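Local coordinates for ABC transporter substrate binding protein (Ribose) (Agrobacterium vitis, PDB 4WUT) that binds a sugar, here beta-D-fucopyranose, between its two lobes and probably delivers it to an ABC transporter as the solute-binding component, at residues N40-K51 against S267-D276. Sequence-based numbering, arbitrary orientation.
Sequences NVQKGADAAIGK and SYQMGEKGVD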
loop_
_atom_site.group_PDB
_atom_site.type_symbol
_atom_site.label_atom_id
_atom_site.label_comp_id
_atom_site.label_asym_id
_atom_site.label_seq_id
_atom_site.Cartn_x
_atom_site.Cartn_y
_atom_site.Cartn_z
ATOM N N ASN A 40 -1.830 -6.113 9.661
ATOM C CA ASN A 40 -2.585 -7.172 8.982
ATOM C C ASN A 40 -1.665 -8.054 8.120
ATOM O O ASN A 40 -1.854 -9.270 8.049
ATOM C CB ASN A 40 -3.714 -6.603 8.137
ATOM C CG ASN A 40 -4.863 -7.595 7.961
ATOM O OD1 ASN A 40 -5.303 -8.232 8.926
ATOM N ND2 ASN A 40 -5.325 -7.765 6.719
ATOM N N VAL A 41 -0.660 -7.453 7.490
ATOM C CA VAL A 41 0.368 -8.253 6.826
ATOM C C VAL A 41 1.048 -9.179 7.846
ATOM O O VAL A 41 1.218 -10.365 7.579
ATOM C CB VAL A 41 1.399 -7.364 6.131
ATOM C CG1 VAL A 41 2.549 -8.211 5.563
ATOM C CG2 VAL A 41 0.722 -6.552 5.041
ATOM N N GLN A 42 1.395 -8.642 9.023
ATOM C CA GLN A 42 1.980 -9.473 10.085
ATOM C C GLN A 42 1.056 -10.637 10.463
ATOM O O GLN A 42 1.513 -11.745 10.698
ATOM C CB GLN A 42 2.282 -8.641 11.332
ATOM C CG GLN A 42 2.922 -9.463 12.456
ATOM C CD GLN A 42 3.249 -8.627 13.675
ATOM O OE1 GLN A 42 2.630 -7.586 13.932
ATOM N NE2 GLN A 42 4.223 -9.087 14.442
ATOM N N LYS A 43 -0.241 -10.365 10.561
ATOM C CA LYS A 43 -1.212 -11.406 10.884
ATOM C C LYS A 43 -1.123 -12.579 9.899
ATOM O O LYS A 43 -1.109 -13.741 10.307
ATOM C CB LYS A 43 -2.622 -10.808 10.910
ATOM C CG LYS A 43 -3.679 -11.726 11.498
ATOM C CD LYS A 43 -5.021 -11.002 11.643
ATOM C CE LYS A 43 -6.166 -11.993 11.829
ATOM N NZ LYS A 43 -7.499 -11.324 11.746
ATOM N N GLY A 44 -1.078 -12.264 8.610
ATOM C CA GLY A 44 -0.952 -13.274 7.570
ATOM C C GLY A 44 0.354 -14.037 7.685
ATOM O O GLY A 44 0.383 -15.257 7.558
ATOM N N ALA A 45 1.444 -13.324 7.915
ATOM C CA ALA A 45 2.739 -13.984 8.073
ATOM C C ALA A 45 2.743 -14.939 9.270
ATOM O O ALA A 45 3.295 -16.044 9.213
ATOM C CB ALA A 45 3.837 -12.951 8.212
ATOM N N ASP A 46 2.115 -14.510 10.358
ATOM C CA ASP A 46 2.056 -15.310 11.573
ATOM C C ASP A 46 1.282 -16.600 11.323
ATOM O O ASP A 46 1.625 -17.661 11.852
ATOM C CB ASP A 46 1.379 -14.516 12.696
ATOM C CG ASP A 46 2.327 -13.562 13.398
ATOM O OD1 ASP A 46 3.555 -13.735 13.272
ATOM O OD2 ASP A 46 1.842 -12.648 14.106
ATOM N N ALA A 47 0.227 -16.498 10.527
ATOM C CA ALA A 47 -0.617 -17.647 10.212
ATOM C C ALA A 47 0.184 -18.696 9.448
ATOM O O ALA A 47 0.175 -19.874 9.802
ATOM C CB ALA A 47 -1.819 -17.210 9.404
ATOM N N ALA A 48 0.901 -18.250 8.420
ATOM C CA ALA A 48 1.699 -19.155 7.593
ATOM C C ALA A 48 2.798 -19.841 8.394
ATOM O O ALA A 48 3.021 -21.044 8.260
ATOM C CB ALA A 48 2.318 -18.388 6.448
ATOM N N ILE A 49 3.508 -19.071 9.209
ATOM C CA ILE A 49 4.648 -19.612 9.928
ATOM C C ILE A 49 4.188 -20.638 10.977
ATOM O O ILE A 49 4.871 -21.633 11.232
ATOM C CB ILE A 49 5.481 -18.479 10.567
ATOM C CG1 ILE A 49 6.924 -18.926 10.805
ATOM C CG2 ILE A 49 4.852 -18.018 11.857
ATOM C CD1 ILE A 49 7.747 -19.059 9.541
ATOM N N GLY A 50 3.008 -20.411 11.547
ATOM C CA GLY A 50 2.492 -21.275 12.592
ATOM C C GLY A 50 2.040 -22.645 12.121
ATOM O O GLY A 50 1.612 -23.466 12.933
ATOM N N LYS A 51 2.132 -22.902 10.822
ATOM C CA LYS A 51 1.723 -24.193 10.270
ATOM C C LYS A 51 2.927 -25.090 9.964
ATOM O O LYS A 51 2.814 -26.081 9.235
ATOM C CB LYS A 51 0.872 -23.979 9.019
ATOM C CG LYS A 51 -0.440 -23.276 9.320
ATOM C CD LYS A 51 -1.416 -23.356 8.167
ATOM C CE LYS A 51 -0.886 -22.669 6.934
ATOM N NZ LYS A 51 -2.001 -22.344 5.995
ATOM N N SER A 267 -3.851 -7.522 1.870
ATOM C CA SER A 267 -2.740 -7.360 2.815
ATOM C C SER A 267 -2.416 -8.634 3.618
ATOM O O SER A 267 -1.251 -9.015 3.784
ATOM C CB SER A 267 -2.981 -6.165 3.741
ATOM O OG SER A 267 -4.158 -6.291 4.489
ATOM N N TYR A 268 -3.442 -9.297 4.124
ATOM C CA TYR A 268 -3.232 -10.562 4.817
ATOM C C TYR A 268 -2.555 -11.557 3.888
ATOM O O TYR A 268 -1.629 -12.235 4.295
ATOM C CB TYR A 268 -4.577 -11.104 5.300
ATOM C CG TYR A 268 -4.550 -12.382 6.106
ATOM C CD1 TYR A 268 -4.540 -13.618 5.482
ATOM C CD2 TYR A 268 -4.598 -12.352 7.492
ATOM C CE1 TYR A 268 -4.560 -14.799 6.223
ATOM C CE2 TYR A 268 -4.610 -13.514 8.234
ATOM C CZ TYR A 268 -4.587 -14.727 7.601
ATOM O OH TYR A 268 -4.604 -15.889 8.351
ATOM N N GLN A 269 -3.026 -11.642 2.643
ATOM C CA GLN A 269 -2.461 -12.564 1.670
ATOM C C GLN A 269 -0.976 -12.279 1.397
ATOM O O GLN A 269 -0.183 -13.204 1.255
ATOM C CB GLN A 269 -3.250 -12.533 0.349
ATOM C CG GLN A 269 -2.835 -13.669 -0.572
ATOM C CD GLN A 269 -3.452 -13.643 -1.977
ATOM O OE1 GLN A 269 -4.358 -12.853 -2.288
ATOM N NE2 GLN A 269 -2.941 -14.519 -2.838
HETATM N N MSE A 270 -0.587 -11.005 1.344
HETATM C CA MSE A 270 0.812 -10.681 1.110
HETATM C C MSE A 270 1.680 -11.299 2.193
HETATM O O MSE A 270 2.756 -11.849 1.920
HETATM C CB MSE A 270 1.018 -9.168 1.078
HETATM C CG MSE A 270 0.397 -8.475 -0.127
HETATM SE SE MSE A 270 0.696 -6.550 -0.016
HETATM C CE MSE A 270 -0.867 -5.940 -0.984
ATOM N N GLY A 271 1.228 -11.207 3.439
ATOM C CA GLY A 271 1.955 -11.797 4.541
ATOM C C GLY A 271 1.929 -13.321 4.501
ATOM O O GLY A 271 2.966 -13.962 4.623
ATOM N N GLU A 272 0.745 -13.917 4.333
ATOM C CA GLU A 272 0.624 -15.364 4.395
ATOM C C GLU A 272 1.354 -16.019 3.220
ATOM O O GLU A 272 2.194 -16.909 3.415
ATOM C CB GLU A 272 -0.849 -15.783 4.401
ATOM C CG GLU A 272 -1.084 -17.223 4.834
ATOM C CD GLU A 272 -2.525 -17.651 4.664
ATOM O OE1 GLU A 272 -3.215 -17.093 3.786
ATOM O OE2 GLU A 272 -2.963 -18.546 5.416
ATOM N N LYS A 273 1.038 -15.578 2.004
ATOM C CA LYS A 273 1.665 -16.162 0.816
ATOM C C LYS A 273 3.109 -15.714 0.662
ATOM O O LYS A 273 3.925 -16.411 0.051
ATOM C CB LYS A 273 0.886 -15.845 -0.457
ATOM C CG LYS A 273 1.390 -16.662 -1.641
ATOM C CD LYS A 273 0.333 -16.936 -2.656
ATOM C CE LYS A 273 0.945 -17.737 -3.804
ATOM N NZ LYS A 273 -0.064 -18.458 -4.614
ATOM N N GLY A 274 3.441 -14.573 1.234
ATOM C CA GLY A 274 4.839 -14.153 1.265
ATOM C C GLY A 274 5.692 -15.167 2.013
ATOM O O GLY A 274 6.739 -15.635 1.517
ATOM N N VAL A 275 5.268 -15.501 3.227
ATOM C CA VAL A 275 5.983 -16.471 4.037
ATOM C C VAL A 275 5.921 -17.859 3.363
ATOM O O VAL A 275 6.925 -18.567 3.271
ATOM C CB VAL A 275 5.445 -16.493 5.492
ATOM C CG1 VAL A 275 5.973 -17.691 6.242
ATOM C CG2 VAL A 275 5.837 -15.219 6.222
ATOM N N ASP A 276 4.766 -18.241 2.840
ATOM C CA ASP A 276 4.677 -19.550 2.212
ATOM C C ASP A 276 5.597 -19.644 0.989
ATOM O O ASP A 276 6.143 -20.719 0.702
ATOM C CB ASP A 276 3.233 -19.903 1.865
ATOM C CG ASP A 276 2.423 -20.311 3.100
ATOM O OD1 ASP A 276 3.021 -20.801 4.086
ATOM O OD2 ASP A 276 1.189 -20.143 3.092
HETATM O O HOH W 1 2.656 -22.369 6.146
#
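Gly-44 and Gly-271 bring helices 40-49 and 267-276 into backbone contact, their axes 6.3 Å apart and crossing at -35° with the chains running the same way. The backbones are so close that neither glycine position has room for a side chain: Tyr-268 O fills it at Gly-44 and Val-41 O at Gly-271. CA-H...O contacts run both ways, from Gly-271 CA to Val-41 O (3.4 Å) and from Gly-44 CA to Tyr-268 O (3.5 Å). With CG anti to the backbone N (chi1 -177°), the Tyr-268 ring lies flat over Gly-44, whose CA is 3.7 Å from the ring centroid in a CH-pi contact. Lys-43 CG meets the ring edge at CE2, and Ala-47 CB sits 3.3 Å from OH, so the tyrosine is a knob among Asn-40, Lys-43, Gly-44 and Ala-47. Asn-40 ND2 donates a nearly straight bond, in its amide plane, to Ser-267 OG (2.9 Å). Val-275 divides its methyls, CG2 on Ala-45 CB (3.6 Å) and CG1 on Ala-48 CB and Ile-49 CD1. Lys-51 NZ and Glu-272 OE2 form a long salt bridge (4.0 Å). This close glycine-mediated packing joins two helices of one periplasmic-binding-protein lobe, Ala-45 and Ile-49 touching strand 56-60 and Met-270 strand 290-298.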